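Local coordinates for phage-like element PBSX protein XepA (Bacillus subtilis, PDB 6IA5), which is of unknown function, is encoded in a prophage lytic cassette, forms a pentamer and does not seem to take part in host cell lysis, at residues 83-88 with 120-125. Residues are numbered along the deposited sequence; the frame is centred on the assembly and turned at random.
Sequences FIEESD and RFRYVN. With ACT (acetate ion), chain B.
Glu85 OE1 accepts three hydrogen bonds from the N-H groups of two arginines. Arg120 reaches it with an extended side chain and closes on it side-on, NE at 2.9 Å and NH2 at 2.8 Å from OE1, the carboxylate and guanidinium nearly coplanar. Arg122 comes from above the carboxylate plane instead, its NE bonding to OE1 and its NH2 to Glu85 OE2 at 2.9 Å, the latter bond nearly straight (168°). Thr95 on strand 94-101 also hydrogen-bonds OE2; a carboxylate suits this buried place because its two oxygens serve all three partners at once, and two flanking positive charges probably keep it ionised. A bend at chi3 (60°) turns the guanidinium of Arg122 back over Phe83, where it lies flat on one ring face, planes 14° apart, in an off-centre cation-pi stack. Arginine suits this place because its flat group can bond at the edge and stack by its face. Val124 CG2 meets the edge of the same ring, 3.8 Å from Phe83 CE2. On the other face of the sheet, apolar Ile84 CG1 packs against Phe121 CE1 at 3.6 Å, and both side chains touch Val70 of strand 69-76. Paired backbone N-H...O hydrogen bonds join Phe83 to Arg122 and Glu85 to Arg120. This antiparallel pairing of a four-stranded sheet's central strands, salt-bridged on one face and apolar toward a second sheet, is consistent with a beta-sandwich domain.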
ATOM      1  N   PHE E  83     -21.755  26.371  10.497  1.00 32.95           N
ATOM      2  CA  PHE E  83     -21.594  25.273  11.437  1.00 35.15           C
ATOM      3  C   PHE E  83     -22.431  24.094  10.957  1.00 34.94           C
ATOM      4  O   PHE E  83     -23.573  24.271  10.542  1.00 34.67           O
ATOM      5  CB  PHE E  83     -22.120  25.667  12.832  1.00 38.40           C
ATOM      6  CG  PHE E  83     -21.367  26.816  13.460  1.00 37.97           C
ATOM      7  CD1 PHE E  83     -20.155  26.616  14.106  1.00 39.41           C
ATOM      8  CD2 PHE E  83     -21.848  28.116  13.358  1.00 40.43           C
ATOM      9  CE1 PHE E  83     -19.442  27.687  14.629  1.00 40.69           C
ATOM     10  CE2 PHE E  83     -21.147  29.178  13.909  1.00 41.50           C
ATOM     11  CZ  PHE E  83     -19.944  28.959  14.547  1.00 37.84           C
ATOM     12  N   ILE E  84     -21.848  22.894  11.036  1.00 35.45           N
ATOM     13  CA  ILE E  84     -22.592  21.660  10.865  1.00 33.20           C
ATOM     14  C   ILE E  84     -22.719  21.047  12.248  1.00 30.86           C
ATOM     15  O   ILE E  84     -21.712  20.839  12.927  1.00 34.35           O
ATOM     16  CB  ILE E  84     -21.909  20.677   9.882  1.00 32.40           C
ATOM     17  CG1 ILE E  84     -21.743  21.290   8.486  1.00 30.85           C
ATOM     18  CG2 ILE E  84     -22.693  19.365   9.833  1.00 30.56           C
ATOM     19  CD1 ILE E  84     -21.104  20.325   7.464  1.00 31.15           C
ATOM     20  N   GLU E  85     -23.959  20.746  12.650  1.00 32.69           N
ATOM     21  CA  GLU E  85     -24.178  20.347  14.032  1.00 33.01           C
ATOM     22  C   GLU E  85     -25.056  19.103  14.097  1.00 32.43           C
ATOM     23  O   GLU E  85     -25.811  18.813  13.168  1.00 32.65           O
ATOM     24  CB  GLU E  85     -24.809  21.517  14.789  1.00 29.33           C
ATOM     25  CG  GLU E  85     -24.029  22.801  14.580  1.00 34.67           C
ATOM     26  CD  GLU E  85     -24.383  23.919  15.538  1.00 35.55           C
ATOM     27  OE1 GLU E  85     -25.578  24.306  15.556  1.00 34.27           O
ATOM     28  OE2 GLU E  85     -23.495  24.363  16.273  1.00 33.50           O
ATOM     29  N   GLU E  86     -24.964  18.399  15.226  1.00 33.86           N
ATOM     30  CA  GLU E  86     -25.665  17.142  15.404  1.00 34.80           C
ATOM     31  C   GLU E  86     -26.321  17.105  16.784  1.00 40.14           C
ATOM     32  O   GLU E  86     -25.869  17.776  17.722  1.00 40.68           O
ATOM     33  CB  GLU E  86     -24.670  15.992  15.295  1.00 35.15           C
ATOM     34  CG  GLU E  86     -24.099  15.812  13.894  1.00 34.78           C
ATOM     35  CD  GLU E  86     -23.219  14.578  13.806  1.00 39.56           C
ATOM     36  OE1 GLU E  86     -23.772  13.444  14.011  1.00 40.33           O
ATOM     37  OE2 GLU E  86     -21.985  14.763  13.583  1.00 38.81           O
ATOM     38  N   SER E  87     -27.377  16.293  16.896  1.00 34.15           N
ATOM     39  CA  SER E  87     -28.114  16.171  18.138  1.00 38.84           C
ATOM     40  C   SER E  87     -28.774  14.801  18.204  1.00 40.32           C
ATOM     41  O   SER E  87     -29.324  14.345  17.206  1.00 37.00           O
ATOM     42  CB  SER E  87     -29.175  17.253  18.207  1.00 38.23           C
ATOM     43  OG  SER E  87     -29.995  17.079  19.367  1.00 42.26           O
ATOM     44  N   ASP E  88     -28.765  14.180  19.397  1.00 38.29           N
ATOM     45  CA  ASP E  88     -29.512  12.950  19.599  1.00 40.94           C
ATOM     46  C   ASP E  88     -30.953  13.214  20.011  1.00 45.63           C
ATOM     47  O   ASP E  88     -31.782  12.315  19.896  1.00 52.02           O
ATOM     48  CB  ASP E  88     -28.764  11.968  20.498  1.00 44.27           C
ATOM     49  CG  ASP E  88     -27.971  10.979  19.649  1.00 44.36           C
ATOM     50  OD1 ASP E  88     -28.527  10.530  18.590  1.00 38.08           O
ATOM     51  OD2 ASP E  88     -26.807  10.712  20.010  1.00 47.81           O
ATOM     52  N   ARG E 120     -28.024  19.520  11.392  1.00 31.42           N
ATOM     53  CA  ARG E 120     -28.500  20.791  10.879  1.00 33.05           C
ATOM     54  C   ARG E 120     -27.302  21.647  10.493  1.00 29.89           C
ATOM     55  O   ARG E 120     -26.180  21.411  10.961  1.00 33.28           O
ATOM     56  CB  ARG E 120     -29.304  21.545  11.960  1.00 33.41           C
ATOM     57  CG  ARG E 120     -28.422  22.200  13.016  1.00 35.70           C
ATOM     58  CD  ARG E 120     -29.255  22.989  14.026  1.00 39.74           C
ATOM     59  NE  ARG E 120     -28.386  23.597  15.024  1.00 39.40           N
ATOM     60  CZ  ARG E 120     -28.825  24.233  16.112  1.00 41.44           C
ATOM     61  NH1 ARG E 120     -30.122  24.381  16.307  1.00 34.75           N
ATOM     62  NH2 ARG E 120     -27.971  24.700  17.008  1.00 37.61           N
ATOM     63  N   PHE E 121     -27.570  22.626   9.622  1.00 27.55           N
ATOM     64  CA  PHE E 121     -26.660  23.728   9.389  1.00 31.96           C
ATOM     65  C   PHE E 121     -27.142  24.912  10.224  1.00 33.86           C
ATOM     66  O   PHE E 121     -28.345  25.153  10.338  1.00 35.64           O
ATOM     67  CB  PHE E 121     -26.663  24.129   7.910  1.00 33.00           C
ATOM     68  CG  PHE E 121     -25.933  23.180   6.985  1.00 33.12           C
ATOM     69  CD1 PHE E 121     -25.399  21.982   7.453  1.00 31.76           C
ATOM     70  CD2 PHE E 121     -25.792  23.489   5.640  1.00 33.31           C
ATOM     71  CE1 PHE E 121     -24.739  21.109   6.587  1.00 32.03           C
ATOM     72  CE2 PHE E 121     -25.145  22.608   4.778  1.00 35.21           C
ATOM     73  CZ  PHE E 121     -24.625  21.424   5.247  1.00 32.44           C
ATOM     74  N   ARG E 122     -26.174  25.640  10.783  1.00 35.46           N
ATOM     75  CA  ARG E 122     -26.427  26.909  11.443  1.00 37.75           C
ATOM     76  C   ARG E 122     -25.384  27.888  10.916  1.00 33.50           C
ATOM     77  O   ARG E 122     -24.185  27.631  11.001  1.00 36.40           O
ATOM     78  CB  ARG E 122     -26.390  26.734  12.971  1.00 38.55           C
ATOM     79  CG  ARG E 122     -26.654  28.009  13.765  1.00 41.26           C
ATOM     80  CD  ARG E 122     -26.749  27.766  15.273  1.00 38.26           C
ATOM     81  NE  ARG E 122     -25.527  27.195  15.832  1.00 36.76           N
ATOM     82  CZ  ARG E 122     -24.434  27.877  16.184  1.00 41.24           C
ATOM     83  NH1 ARG E 122     -24.414  29.200  16.132  1.00 37.58           N
ATOM     84  NH2 ARG E 122     -23.341  27.236  16.565  1.00 38.37           N
ATOM     85  N   TYR E 123     -25.851  28.997  10.338  1.00 33.49           N
ATOM     86  CA  TYR E 123     -24.966  29.988   9.759  1.00 37.55           C
ATOM     87  C   TYR E 123     -25.096  31.291  10.556  1.00 37.85           C
ATOM     88  O   TYR E 123     -26.200  31.812  10.676  1.00 39.24           O
ATOM     89  CB  TYR E 123     -25.346  30.245   8.301  1.00 35.02           C
ATOM     90  CG  TYR E 123     -24.367  31.153   7.604  1.00 39.14           C
ATOM     91  CD1 TYR E 123     -24.431  32.534   7.754  1.00 37.96           C
ATOM     92  CD2 TYR E 123     -23.346  30.626   6.828  1.00 38.43           C
ATOM     93  CE1 TYR E 123     -23.509  33.366   7.136  1.00 38.46           C
ATOM     94  CE2 TYR E 123     -22.410  31.443   6.208  1.00 36.53           C
ATOM     95  CZ  TYR E 123     -22.497  32.820   6.363  1.00 37.90           C
ATOM     96  OH  TYR E 123     -21.579  33.643   5.767  1.00 37.92           O
ATOM     97  N   VAL E 124     -23.973  31.802  11.081  1.00 37.62           N
ATOM     98  CA  VAL E 124     -23.980  33.053  11.833  1.00 39.05           C
ATOM     99  C   VAL E 124     -23.305  34.140  11.001  1.00 39.95           C
ATOM    100  O   VAL E 124     -22.112  34.041  10.706  1.00 39.76           O
ATOM    101  CB  VAL E 124     -23.304  32.908  13.210  1.00 36.70           C
ATOM    102  CG1 VAL E 124     -23.318  34.222  13.995  1.00 39.88           C
ATOM    103  CG2 VAL E 124     -23.919  31.779  14.037  1.00 33.82           C
ATOM    104  N   ASN E 125     -24.070  35.178  10.629  1.00 37.37           N
ATOM    105  CA  ASN E 125     -23.524  36.298   9.863  1.00 41.89           C
ATOM    106  C   ASN E 125     -22.595  37.121  10.762  1.00 42.99           C
ATOM    107  O   ASN E 125     -22.831  37.200  11.968  1.00 46.62           O
ATOM    108  CB  ASN E 125     -24.636  37.175   9.276  1.00 40.13           C
ATOM    109  CG  ASN E 125     -24.125  38.271   8.365  1.00 41.59           C
ATOM    110  OD1 ASN E 125     -23.110  38.104   7.693  1.00 38.46           O
ATOM    111  ND2 ASN E 125     -24.826  39.395   8.335  1.00 43.28           N
TER
HETATM  112  C   ACT B 305     -26.942  15.517  22.377  1.00 65.84           C
HETATM  113  O   ACT B 305     -28.201  15.557  22.383  1.00 64.72           O
HETATM  114  OXT ACT B 305     -26.368  14.720  21.626  1.00 70.17           O
HETATM  115  CH3 ACT B 305     -26.053  16.383  23.252  1.00 63.55           C